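Local atomic coordinates of cytochrome C (Thioalkalivibrio paradoxus ARh 1, PDB entry 5N1T), a protein that binds a covalently attached heme c with a six-coordinate iron and probably serves in electron transfer. Residues Leu58-Ile63 / Ser94-Ile99. Residues are numbered along the deposited sequence; the frame is centred on the assembly and turned at random.
Sequences LDADQI and SIAQHI. With HEC (heme c), chain F.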
# COMPACT_ATOMS: atom_id res chain seq x y z
N LEU B 58 6.36 -28.01 -29.98
CA LEU B 58 5.38 -27.53 -30.95
C LEU B 58 6.14 -27.02 -32.15
O LEU B 58 7.21 -26.43 -32.00
CB LEU B 58 4.58 -26.34 -30.38
CG LEU B 58 3.41 -26.41 -29.39
CD1 LEU B 58 2.75 -25.04 -29.23
CD2 LEU B 58 2.36 -27.42 -29.85
N ASP B 59 5.58 -27.20 -33.34
CA ASP B 59 6.22 -26.66 -34.54
C ASP B 59 5.58 -25.34 -35.06
O ASP B 59 4.45 -24.98 -34.64
CB ASP B 59 6.34 -27.73 -35.65
CG ASP B 59 4.97 -28.28 -36.10
OD1 ASP B 59 4.01 -27.50 -36.30
OD2 ASP B 59 4.87 -29.51 -36.28
N ALA B 60 6.29 -24.66 -35.98
CA ALA B 60 5.89 -23.38 -36.56
C ALA B 60 4.39 -23.31 -36.85
O ALA B 60 3.68 -22.39 -36.42
CB ALA B 60 6.69 -23.11 -37.82
N ASP B 61 3.91 -24.33 -37.54
CA ASP B 61 2.56 -24.38 -38.04
C ASP B 61 1.56 -24.32 -36.90
O ASP B 61 0.63 -23.50 -36.96
CB ASP B 61 2.38 -25.61 -38.93
CG ASP B 61 2.79 -25.35 -40.38
OD1 ASP B 61 3.88 -24.78 -40.64
OD2 ASP B 61 2.00 -25.70 -41.27
N GLN B 62 1.78 -25.14 -35.87
CA GLN B 62 0.92 -25.14 -34.66
C GLN B 62 0.90 -23.78 -33.97
O GLN B 62 -0.18 -23.23 -33.68
CB GLN B 62 1.36 -26.19 -33.66
CG GLN B 62 1.23 -27.61 -34.16
CD GLN B 62 2.00 -28.58 -33.31
OE1 GLN B 62 3.23 -28.53 -33.23
NE2 GLN B 62 1.27 -29.47 -32.65
N ILE B 63 2.10 -23.22 -33.77
CA ILE B 63 2.21 -21.93 -33.12
C ILE B 63 1.46 -20.90 -33.94
O ILE B 63 0.53 -20.28 -33.43
CB ILE B 63 3.65 -21.50 -32.83
CG1 ILE B 63 4.29 -22.46 -31.79
CG2 ILE B 63 3.64 -20.04 -32.34
CD1 ILE B 63 5.82 -22.35 -31.60
N SER B 94 7.23 -15.14 -38.28
CA SER B 94 8.60 -15.05 -37.74
C SER B 94 8.69 -15.69 -36.34
O SER B 94 9.58 -16.49 -36.08
CB SER B 94 9.09 -13.61 -37.66
OG SER B 94 9.74 -13.18 -38.83
N ILE B 95 7.76 -15.33 -35.47
CA ILE B 95 7.73 -15.82 -34.08
C ILE B 95 7.60 -17.34 -34.10
O ILE B 95 8.34 -18.06 -33.39
CB ILE B 95 6.57 -15.17 -33.29
CG1 ILE B 95 6.90 -13.73 -32.97
CG2 ILE B 95 6.26 -15.88 -31.97
CD1 ILE B 95 5.66 -12.87 -32.93
N ALA B 96 6.66 -17.81 -34.92
CA ALA B 96 6.34 -19.22 -35.04
C ALA B 96 7.63 -20.01 -35.41
O ALA B 96 8.09 -20.85 -34.63
CB ALA B 96 5.23 -19.42 -36.06
N GLN B 97 8.22 -19.65 -36.55
CA GLN B 97 9.48 -20.20 -37.03
C GLN B 97 10.55 -20.25 -35.93
O GLN B 97 10.96 -21.34 -35.51
CB GLN B 97 9.99 -19.36 -38.22
CG GLN B 97 11.04 -20.05 -39.08
CD GLN B 97 11.96 -19.06 -39.78
OE1 GLN B 97 13.18 -19.13 -39.64
NE2 GLN B 97 11.38 -18.13 -40.53
N HIS B 98 10.95 -19.08 -35.46
CA HIS B 98 12.01 -18.92 -34.47
C HIS B 98 11.86 -19.79 -33.19
O HIS B 98 12.85 -20.36 -32.72
CB HIS B 98 12.19 -17.44 -34.14
CG HIS B 98 13.41 -17.15 -33.32
ND1 HIS B 98 14.54 -16.58 -33.87
CD2 HIS B 98 13.66 -17.34 -32.00
CE1 HIS B 98 15.45 -16.44 -32.91
NE2 HIS B 98 14.94 -16.90 -31.77
N ILE B 99 10.64 -19.91 -32.66
CA ILE B 99 10.47 -20.75 -31.46
C ILE B 99 10.69 -22.24 -31.76
O ILE B 99 11.45 -22.90 -31.06
CB ILE B 99 9.16 -20.44 -30.68
CG1 ILE B 99 9.28 -19.07 -30.01
CG2 ILE B 99 8.88 -21.48 -29.61
CD1 ILE B 99 7.95 -18.39 -29.78
FE HEC F . 1.32 -17.60 -24.78
CHA HEC F . -1.12 -20.07 -24.46
CHB HEC F . 2.27 -18.93 -27.74
CHC HEC F . 3.31 -14.79 -25.38
CHD HEC F . 0.68 -16.54 -21.64
NA HEC F . 0.66 -19.22 -25.91
C1A HEC F . -0.28 -20.14 -25.66
C2A HEC F . -0.45 -21.21 -26.68
C3A HEC F . 0.57 -20.84 -27.67
C4A HEC F . 1.16 -19.62 -27.08
CMA HEC F . 0.94 -21.48 -28.97
CAA HEC F . -1.41 -22.37 -26.66
CBA HEC F . -0.60 -23.45 -25.95
CGA HEC F . -1.25 -24.82 -25.87
O1A HEC F . -2.47 -24.97 -26.08
O2A HEC F . -0.53 -25.80 -25.58
NB HEC F . 2.57 -16.95 -26.31
C1B HEC F . 2.84 -17.64 -27.44
C2B HEC F . 3.78 -17.02 -28.40
C3B HEC F . 4.09 -15.76 -27.73
C4B HEC F . 3.30 -15.81 -26.44
CMB HEC F . 4.27 -17.50 -29.73
CAB HEC F . 4.99 -14.80 -28.41
CBB HEC F . 5.44 -13.47 -27.94
NC HEC F . 1.92 -15.93 -23.68
C1C HEC F . 2.74 -14.91 -24.03
C2C HEC F . 2.97 -13.88 -22.96
C3C HEC F . 2.14 -14.43 -21.85
C4C HEC F . 1.58 -15.67 -22.41
CMC HEC F . 3.81 -12.64 -23.05
CAC HEC F . 1.87 -14.02 -20.44
CBC HEC F . 2.33 -12.77 -19.79
ND HEC F . -0.00 -18.20 -23.31
C1D HEC F . -0.18 -17.64 -22.12
C2D HEC F . -1.23 -18.26 -21.29
C3D HEC F . -1.75 -19.33 -22.15
C4D HEC F . -0.92 -19.17 -23.35
CMD HEC F . -1.65 -17.93 -19.90
CAD HEC F . -2.85 -20.31 -21.91
CBD HEC F . -3.98 -19.74 -22.75
CGD HEC F . -4.77 -18.62 -22.11
O1D HEC F . -5.45 -18.85 -21.09
O2D HEC F . -4.74 -17.48 -22.64
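One bond grips D59 N: Q62 OE1 accepts from it at 2.7 Å, almost straight along the N-H (169°) and with the donor lying in the carbonyl plane of the glutamine. The reciprocal bond, from Q62 N to D59 OD1, is longer at 3.3 Å, the amide meeting OD1 nearly along its C-O axis. Together they form a capping box that starts helix 60-72, with D59 as N-cap. The turn enclosed by this box leans on helix 89-101 through A60, which meets A96; their CA atoms are 4.5 Å apart. With nothing longer than a methyl on either side, the backbones come close: A96 CB lies 3.4 Å from A60 O, while A60 CB rests against the A96-Q97 peptide. One turn deeper, I63 points at the partner helix. Its CG2, anti to the backbone N, packs over A96 CA (3.9 Å), and the CG1 branch carries CD1 to I99 CG2 at 3.8 Å, the two isoleucines crossing at about a right angle. I63 CG2, I95 CG2 and I99 CD1 all converge on the heme methyl CMB, I95 CG2 being nearest at 3.4 Å. I95 also touches L34 and I99 touches Y39, both of helix 29-42; helix 89-101 thus packs against both helices, and I63, I95 and I99 form part of the apolar lining of the heme pocket, in the all-helical fold of class I c-type cytochromes.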